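Local coordinates for aminopeptidase N family protein (Idiomarina loihiensis L2TR, PDB 4FGM) that binds a zinc ion through an HExxH-type site and probably acts as an aminopeptidase of the M61 glycyl aminopeptidase family, at residues Phe487-Leu498 and Gln527-Leu537; Ile22-Leu33 and Thr109-Thr119. All coordinates share one frame; numbering follows the deposited sequence.

How the contacts relate
Contact 1 (487-498 with 527-537) and contact 2 (22-33 with 109-119) lie on opposite sides of the centre of the chain, each with its own centre about 30 Å from it. Their centres are about 55 Å apart and their nearest atoms about 29 Å, so they do not touch. Along the chain they follow in series, contact 2 closing before contact 1 opens. Neither forms part of the zinc site of His273, His277 and Glu307 or of the maleic acid pocket around it; the side chain of Thr109 in contact 2 is about 12 Å from the bound maleic acid. Contact 2 is strand pairing, contact 1 apolar packing without a hydrogen bond between its segments.

Contact 1 (Phe487-Leu498 and Gln527-Leu537); sequences FGAKYKASPQGL and QATEQSVKRIL
Val533 lies amid three side chains of 487-498. Its CG2 methyl is 3.6 Å from Leu498 CD1 and 3.7 Å from Tyr491 OH, and it also lies at the edge of the Phe487 ring, near the ring plane. With CG2 anti to the backbone N and CG1 between that N and the carbonyl carbon (chi1 71°), both methyls reach the tyrosine oxygen. Further along the helix, Leu537 crosses Phe487 at about a right angle and brings CD2 to 3.9 Å from Phe487 CE2. Ala528 CB rests against CG and CD1 of Leu498.

Around the hairpin turn, backbone takes over. Ala493 CB packs on the main chain of Glu530, 3.5 Å from Glu530 CA, while the extended glutamate side chain runs past the Ala493 carbonyl. Two CA-H...O contacts cross here: Gly497 CA to Ala528 O at 3.3 Å, almost straight (167° at H), and the more bent Thr529 CA to Ser494 O. Thr529 CG2 touches the carbonyl oxygen of Pro495.

Local bonds shape both partners. The 494-497 type I turn is closed by paired backbone bonds between Ser494 and Gly497, and Ser494 OG accepts from Gln496 N in an ST turn. Across from it, Thr529 OG1 accepts from Ser532 N at 2.9 Å, while Ser532 OG accepts from Thr529 N and donates to a lone pair of Gln527 O; this reciprocal grip ties residues 527-532 together just ahead of Val533.

Ile520 of strand 519-523 touches Leu498 and Phe487, and Trp563 meets the Phe487 ring edge-to-face. Helix 533-537 against the 489-503 hairpin of an antiparallel sheet, with helix 508-512 as the second helix, is consistent with a PDZ-like domain.

Contact 2 (Ile22-Leu33 and Thr109-Thr119); sequences IEQTNDEQELWL and TSLCLAVEGQT
Glu30 O is gripped by two donors that reach it from opposite faces of its carbonyl plane: Glu116 N at 3.0 Å across the contact and Gln29 NE2 from its own segment at 3.1 Å. The same Gln29 NE2 spends its other hydrogen on a lone pair of Glu116 O, 2.8 Å away; both acceptors lie in the amide plane, which fixes the rotation of the group. The chain, bent at chi2 (71°), brings that amide across Val115, with NE2 against CG1. Gln29 OE1 accepts from Asn26 N and, weakly, from Gln118 NE2, whose firmer bond runs to Gln24 O at 3.0 Å. A water joins Gln118 OE1 to Gln24 N, so this glutamine ties the 23-29 loop to the type II turn 115-118.

Next to the turn the strands pair antiparallel, Trp32 with Ala114 as the hydrogen-bonded pair; Ala114 N reaches Trp32 O at 2.7 Å. Ala114 CB sits over one face of the indole, 3.8 Å from the centroid of the five-membered ring, a CH-pi contact. On the other face of the sheet Ile22 and Val115 meet tip to tip, CG1 to CG2 at 3.8 Å, with Leu31 alongside.

The carboxylates of Glu30 and Glu116 come near each other, and Arg71 forms a salt bridge to both, which probably offsets their repulsion. Arg71 begins strand 71-74, the neighbour of 30-32 on its far edge, so that 30-32 lies between 71-74 and 114-115. Ile2 of strand 2-10 packs on Val115 and Gln118, and Tyr160 of helix 160-163 touches Ala114 and Thr119.

Contact 1 (Phe487-Leu498 and Gln527-Leu537)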
# COMPACT_ATOMS: atom_id res chain seq x y z
N PHE A 487 8.39 11.26 26.18
CA PHE A 487 8.98 12.35 25.43
C PHE A 487 8.02 13.11 24.56
O PHE A 487 8.19 14.31 24.36
CB PHE A 487 10.10 11.81 24.54
CG PHE A 487 11.33 11.44 25.28
CD1 PHE A 487 12.19 12.42 25.76
CD2 PHE A 487 11.66 10.10 25.49
CE1 PHE A 487 13.35 12.08 26.44
CE2 PHE A 487 12.82 9.75 26.17
CZ PHE A 487 13.66 10.74 26.64
N GLY A 488 7.00 12.43 24.07
CA GLY A 488 6.09 13.08 23.15
C GLY A 488 6.91 13.09 21.87
O GLY A 488 6.93 14.07 21.12
N ALA A 489 7.61 11.98 21.63
CA ALA A 489 8.46 11.82 20.47
C ALA A 489 8.81 10.35 20.22
O ALA A 489 9.04 9.59 21.17
CB ALA A 489 9.75 12.63 20.65
N LYS A 490 8.84 9.95 18.96
CA LYS A 490 9.20 8.57 18.64
C LYS A 490 10.72 8.50 18.51
O LYS A 490 11.37 9.48 18.17
CB LYS A 490 8.55 8.13 17.33
CG LYS A 490 7.07 7.80 17.44
CD LYS A 490 6.54 7.30 16.12
CE LYS A 490 7.32 6.09 15.63
NZ LYS A 490 6.91 5.68 14.26
N TYR A 491 11.29 7.33 18.80
CA TYR A 491 12.73 7.17 18.71
C TYR A 491 13.14 5.74 18.47
O TYR A 491 12.37 4.80 18.68
CB TYR A 491 13.39 7.70 19.99
CG TYR A 491 12.93 7.03 21.27
CD1 TYR A 491 13.49 5.82 21.69
CD2 TYR A 491 11.91 7.59 22.04
CE1 TYR A 491 13.05 5.19 22.87
CE2 TYR A 491 11.47 6.98 23.21
CZ TYR A 491 12.03 5.78 23.62
OH TYR A 491 11.59 5.18 24.77
N LYS A 492 14.38 5.58 18.02
CA LYS A 492 14.97 4.28 17.75
C LYS A 492 16.11 4.14 18.76
O LYS A 492 17.12 4.85 18.66
CB LYS A 492 15.49 4.23 16.31
CG LYS A 492 16.40 3.06 15.99
CD LYS A 492 15.77 1.73 16.33
CE LYS A 492 16.74 0.59 16.06
NZ LYS A 492 16.51 -0.56 16.98
N ALA A 493 15.94 3.23 19.72
CA ALA A 493 16.94 3.01 20.76
C ALA A 493 17.99 1.97 20.39
O ALA A 493 17.70 0.98 19.73
CB ALA A 493 16.26 2.59 22.05
N SER A 494 19.22 2.22 20.83
CA SER A 494 20.34 1.32 20.57
C SER A 494 21.35 1.60 21.66
O SER A 494 21.19 2.54 22.44
CB SER A 494 20.97 1.62 19.21
OG SER A 494 21.71 2.82 19.26
N PRO A 495 22.42 0.81 21.74
CA PRO A 495 23.44 1.03 22.77
C PRO A 495 24.09 2.41 22.63
O PRO A 495 24.62 2.97 23.59
CB PRO A 495 24.43 -0.10 22.51
CG PRO A 495 23.59 -1.17 21.91
CD PRO A 495 22.72 -0.40 20.96
N GLN A 496 24.04 2.95 21.42
CA GLN A 496 24.64 4.25 21.14
C GLN A 496 23.75 5.43 21.53
O GLN A 496 24.20 6.57 21.54
CB GLN A 496 25.02 4.33 19.66
CG GLN A 496 26.21 3.47 19.25
CD GLN A 496 25.90 1.98 19.19
OE1 GLN A 496 26.53 1.17 19.86
NE2 GLN A 496 24.92 1.61 18.36
N GLY A 497 22.49 5.16 21.86
CA GLY A 497 21.60 6.24 22.23
C GLY A 497 20.21 6.09 21.63
O GLY A 497 19.87 5.06 21.07
N LEU A 498 19.41 7.14 21.76
CA LEU A 498 18.05 7.15 21.24
C LEU A 498 17.95 8.09 20.04
O LEU A 498 17.99 9.31 20.20
CB LEU A 498 17.08 7.63 22.34
CG LEU A 498 17.20 7.05 23.75
CD1 LEU A 498 16.17 7.71 24.66
CD2 LEU A 498 17.00 5.54 23.72
N GLN A 527 23.47 7.41 31.03
CA GLN A 527 23.52 6.92 29.66
C GLN A 527 22.17 6.39 29.17
O GLN A 527 21.59 5.50 29.79
CB GLN A 527 24.58 5.83 29.53
CG GLN A 527 24.77 5.31 28.12
CD GLN A 527 25.92 4.34 28.03
OE1 GLN A 527 26.31 3.73 29.03
NE2 GLN A 527 26.46 4.17 26.84
N ALA A 528 21.69 6.93 28.07
CA ALA A 528 20.42 6.51 27.50
C ALA A 528 20.63 5.43 26.45
O ALA A 528 21.34 5.64 25.47
CB ALA A 528 19.70 7.71 26.89
N THR A 529 20.00 4.28 26.63
CA THR A 529 20.14 3.19 25.67
C THR A 529 18.82 2.46 25.55
O THR A 529 17.83 2.83 26.19
CB THR A 529 21.18 2.15 26.12
OG1 THR A 529 20.73 1.52 27.32
CG2 THR A 529 22.53 2.80 26.39
N GLU A 530 18.81 1.40 24.75
CA GLU A 530 17.63 0.58 24.57
C GLU A 530 17.35 -0.08 25.91
O GLU A 530 16.20 -0.21 26.34
CB GLU A 530 17.90 -0.49 23.51
CG GLU A 530 16.67 -1.25 23.05
CD GLU A 530 16.98 -2.19 21.89
OE1 GLU A 530 16.02 -2.68 21.25
OE2 GLU A 530 18.17 -2.43 21.61
N GLN A 531 18.43 -0.48 26.57
CA GLN A 531 18.39 -1.14 27.86
C GLN A 531 17.95 -0.26 29.02
O GLN A 531 17.20 -0.70 29.88
CB GLN A 531 19.77 -1.71 28.20
CG GLN A 531 20.31 -2.76 27.25
CD GLN A 531 19.57 -4.08 27.36
OE1 GLN A 531 18.45 -4.22 26.88
NE2 GLN A 531 20.20 -5.06 28.01
N SER A 532 18.40 0.98 29.03
CA SER A 532 18.08 1.87 30.15
C SER A 532 16.95 2.88 30.03
O SER A 532 16.45 3.35 31.06
CB SER A 532 19.35 2.63 30.56
OG SER A 532 19.74 3.55 29.56
N VAL A 533 16.52 3.21 28.82
CA VAL A 533 15.50 4.24 28.68
C VAL A 533 14.21 4.07 29.47
O VAL A 533 13.70 5.04 30.04
CB VAL A 533 15.16 4.49 27.18
CG1 VAL A 533 14.40 3.31 26.60
CG2 VAL A 533 14.37 5.79 27.06
N LYS A 534 13.67 2.86 29.53
CA LYS A 534 12.44 2.64 30.29
C LYS A 534 12.66 2.64 31.82
O LYS A 534 11.82 3.11 32.58
CB LYS A 534 11.78 1.35 29.82
CG LYS A 534 11.54 1.35 28.31
CD LYS A 534 10.85 0.09 27.83
CE LYS A 534 9.40 0.04 28.30
NZ LYS A 534 8.74 -1.24 27.91
N ARG A 535 13.80 2.11 32.26
CA ARG A 535 14.14 2.09 33.69
C ARG A 535 14.22 3.54 34.14
O ARG A 535 13.58 3.95 35.11
CB ARG A 535 15.51 1.43 33.92
CG ARG A 535 15.50 -0.09 33.95
CD ARG A 535 16.81 -0.66 33.38
NE ARG A 535 17.94 0.25 33.56
CZ ARG A 535 19.18 -0.00 33.13
NH1 ARG A 535 19.45 -1.14 32.50
NH2 ARG A 535 20.15 0.88 33.33
N ILE A 536 15.01 4.32 33.41
CA ILE A 536 15.20 5.74 33.70
C ILE A 536 13.88 6.51 33.78
O ILE A 536 13.69 7.32 34.69
CB ILE A 536 16.12 6.40 32.63
CG1 ILE A 536 17.52 5.81 32.71
CG2 ILE A 536 16.17 7.91 32.83
CD1 ILE A 536 18.44 6.23 31.57
N LEU A 537 12.96 6.25 32.86
CA LEU A 537 11.69 6.97 32.86
C LEU A 537 10.64 6.55 33.88
O LEU A 537 9.70 7.29 34.12
CB LEU A 537 11.09 6.95 31.46
CG LEU A 537 11.60 8.11 30.60
CD1 LEU A 537 13.11 8.23 30.72
CD2 LEU A 537 11.19 7.88 29.16

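Contact 2 (Ile22-Leu33 and Thr109-Thr119)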
# COMPACT_ATOMS: atom_id res chain seq x y z
N ILE A 22 7.66 -1.05 -34.13
CA ILE A 22 6.50 -0.33 -34.61
C ILE A 22 6.36 -0.56 -36.11
O ILE A 22 7.21 -0.11 -36.88
CB ILE A 22 6.64 1.17 -34.34
CG1 ILE A 22 7.05 1.39 -32.88
CG2 ILE A 22 5.33 1.87 -34.64
CD1 ILE A 22 7.70 2.73 -32.62
N GLU A 23 5.30 -1.27 -36.50
CA GLU A 23 5.04 -1.60 -37.90
C GLU A 23 4.95 -0.34 -38.76
O GLU A 23 5.54 -0.27 -39.84
CB GLU A 23 3.74 -2.41 -38.02
CG GLU A 23 3.35 -2.83 -39.43
CD GLU A 23 4.33 -3.81 -40.06
OE1 GLU A 23 5.17 -4.37 -39.32
OE2 GLU A 23 4.24 -4.04 -41.29
N GLN A 24 4.21 0.64 -38.27
CA GLN A 24 4.05 1.91 -38.97
C GLN A 24 4.11 3.09 -38.01
O GLN A 24 3.26 3.23 -37.12
CB GLN A 24 2.73 1.94 -39.73
CG GLN A 24 2.58 3.17 -40.60
CD GLN A 24 1.39 3.09 -41.52
OE1 GLN A 24 0.24 3.20 -41.09
NE2 GLN A 24 1.65 2.89 -42.81
N THR A 25 5.12 3.94 -38.19
CA THR A 25 5.29 5.12 -37.36
C THR A 25 4.65 6.31 -38.06
O THR A 25 4.44 6.27 -39.27
CB THR A 25 6.78 5.41 -37.13
OG1 THR A 25 7.42 5.67 -38.38
CG2 THR A 25 7.46 4.22 -36.47
N ASN A 26 4.32 7.35 -37.31
CA ASN A 26 3.73 8.55 -37.90
C ASN A 26 4.87 9.52 -38.17
O ASN A 26 6.02 9.23 -37.84
CB ASN A 26 2.70 9.17 -36.96
CG ASN A 26 1.59 8.21 -36.60
OD1 ASN A 26 1.11 7.44 -37.44
ND2 ASN A 26 1.14 8.26 -35.35
N ASP A 27 4.57 10.66 -38.77
CA ASP A 27 5.61 11.64 -39.07
C ASP A 27 6.21 12.13 -37.77
O ASP A 27 5.49 12.65 -36.91
CB ASP A 27 5.03 12.83 -39.83
CG ASP A 27 3.77 12.48 -40.59
OD1 ASP A 27 2.69 12.44 -39.95
OD2 ASP A 27 3.86 12.25 -41.81
N GLU A 28 7.52 11.97 -37.62
CA GLU A 28 8.20 12.40 -36.40
C GLU A 28 7.50 11.73 -35.21
O GLU A 28 7.01 12.40 -34.30
CB GLU A 28 8.13 13.92 -36.26
CG GLU A 28 8.63 14.71 -37.48
CD GLU A 28 10.13 14.59 -37.70
OE1 GLU A 28 10.90 14.87 -36.76
OE2 GLU A 28 10.54 14.24 -38.83
N GLN A 29 7.44 10.40 -35.25
CA GLN A 29 6.80 9.59 -34.21
C GLN A 29 7.46 9.79 -32.85
O GLN A 29 8.69 9.84 -32.74
CB GLN A 29 6.87 8.10 -34.60
CG GLN A 29 6.31 7.13 -33.57
CD GLN A 29 4.80 7.17 -33.45
OE1 GLN A 29 4.07 6.87 -34.41
NE2 GLN A 29 4.31 7.55 -32.27
N GLU A 30 6.63 9.89 -31.81
CA GLU A 30 7.14 10.08 -30.46
C GLU A 30 6.93 8.84 -29.59
O GLU A 30 5.96 8.11 -29.75
CB GLU A 30 6.48 11.29 -29.79
CG GLU A 30 6.87 12.62 -30.40
CD GLU A 30 6.16 13.80 -29.76
OE1 GLU A 30 5.34 13.58 -28.84
OE2 GLU A 30 6.44 14.95 -30.17
N LEU A 31 7.87 8.63 -28.67
CA LEU A 31 7.83 7.52 -27.73
C LEU A 31 7.93 8.14 -26.34
O LEU A 31 8.72 9.06 -26.12
CB LEU A 31 9.02 6.59 -27.97
CG LEU A 31 9.27 6.13 -29.42
CD1 LEU A 31 10.62 5.45 -29.53
CD2 LEU A 31 8.16 5.20 -29.84
N TRP A 32 7.12 7.65 -25.40
CA TRP A 32 7.17 8.19 -24.05
C TRP A 32 7.03 7.12 -22.97
O TRP A 32 6.50 6.02 -23.22
CB TRP A 32 6.10 9.27 -23.84
CG TRP A 32 4.69 8.79 -24.02
CD1 TRP A 32 3.99 8.74 -25.18
CD2 TRP A 32 3.82 8.27 -23.00
NE1 TRP A 32 2.73 8.24 -24.96
CE2 TRP A 32 2.60 7.94 -23.63
CE3 TRP A 32 3.95 8.06 -21.62
CZ2 TRP A 32 1.51 7.40 -22.93
CZ3 TRP A 32 2.86 7.52 -20.92
CH2 TRP A 32 1.66 7.20 -21.58
N LEU A 33 7.50 7.44 -21.77
CA LEU A 33 7.42 6.51 -20.65
C LEU A 33 6.67 7.16 -19.49
O LEU A 33 6.89 8.33 -19.16
CB LEU A 33 8.82 6.10 -20.20
CG LEU A 33 8.83 4.87 -19.29
CD1 LEU A 33 8.45 3.65 -20.12
CD2 LEU A 33 10.22 4.68 -18.66
N THR A 109 5.69 -0.21 -16.78
CA THR A 109 5.75 1.25 -16.74
C THR A 109 7.24 1.62 -16.75
O THR A 109 7.61 2.72 -17.13
CB THR A 109 5.15 1.84 -15.44
OG1 THR A 109 5.38 0.92 -14.36
CG2 THR A 109 3.66 2.12 -15.59
N SER A 110 8.08 0.69 -16.31
CA SER A 110 9.53 0.93 -16.26
C SER A 110 10.28 0.40 -17.48
O SER A 110 11.33 0.92 -17.84
CB SER A 110 10.14 0.29 -15.00
OG SER A 110 9.85 1.04 -13.84
N LEU A 111 9.74 -0.64 -18.12
CA LEU A 111 10.43 -1.24 -19.26
C LEU A 111 9.92 -0.92 -20.67
O LEU A 111 10.71 -0.86 -21.61
CB LEU A 111 10.46 -2.76 -19.09
CG LEU A 111 11.65 -3.33 -18.29
CD1 LEU A 111 11.68 -2.74 -16.90
CD2 LEU A 111 11.54 -4.84 -18.23
N CYS A 112 8.62 -0.70 -20.82
CA CYS A 112 8.03 -0.48 -22.13
C CYS A 112 7.59 0.91 -22.54
O CYS A 112 6.57 1.41 -22.07
CB CYS A 112 6.83 -1.42 -22.29
SG CYS A 112 7.26 -3.13 -22.04
N LEU A 113 8.35 1.53 -23.44
CA LEU A 113 7.98 2.86 -23.93
C LEU A 113 6.65 2.78 -24.68
O LEU A 113 6.39 1.82 -25.41
CB LEU A 113 9.05 3.39 -24.89
CG LEU A 113 10.39 3.78 -24.28
CD1 LEU A 113 11.34 4.20 -25.39
CD2 LEU A 113 10.20 4.92 -23.28
N ALA A 114 5.80 3.78 -24.49
CA ALA A 114 4.51 3.82 -25.17
C ALA A 114 4.70 4.52 -26.51
O ALA A 114 5.48 5.46 -26.63
CB ALA A 114 3.50 4.58 -24.32
N VAL A 115 3.99 4.04 -27.54
CA VAL A 115 4.06 4.65 -28.87
C VAL A 115 2.95 5.69 -28.97
O VAL A 115 1.76 5.34 -29.01
CB VAL A 115 3.86 3.59 -29.99
CG1 VAL A 115 3.96 4.26 -31.36
CG2 VAL A 115 4.92 2.49 -29.87
N GLU A 116 3.33 6.96 -29.01
CA GLU A 116 2.38 8.07 -29.09
C GLU A 116 1.33 7.90 -30.19
O GLU A 116 1.66 7.66 -31.35
CB GLU A 116 3.11 9.39 -29.31
CG GLU A 116 2.21 10.61 -29.33
CD GLU A 116 1.51 10.87 -28.00
OE1 GLU A 116 2.20 10.90 -26.96
OE2 GLU A 116 0.28 11.05 -28.00
N GLY A 117 0.06 8.01 -29.80
CA GLY A 117 -1.02 7.89 -30.76
C GLY A 117 -1.44 6.47 -31.09
O GLY A 117 -2.53 6.26 -31.62
N GLN A 118 -0.59 5.50 -30.79
CA GLN A 118 -0.92 4.10 -31.07
C GLN A 118 -1.01 3.34 -29.76
O GLN A 118 -0.85 2.12 -29.71
CB GLN A 118 0.15 3.49 -31.97
CG GLN A 118 0.32 4.22 -33.28
CD GLN A 118 1.38 3.60 -34.16
OE1 GLN A 118 1.31 2.42 -34.50
NE2 GLN A 118 2.38 4.40 -34.53
N THR A 119 -1.31 4.08 -28.71
CA THR A 119 -1.41 3.55 -27.36
C THR A 119 -2.67 2.72 -27.07
O THR A 119 -2.70 1.96 -26.09
CB THR A 119 -1.27 4.73 -26.36
OG1 THR A 119 -0.17 4.48 -25.48
CG2 THR A 119 -2.57 4.97 -25.60
O HOH W 1 2.17 0.02 -35.86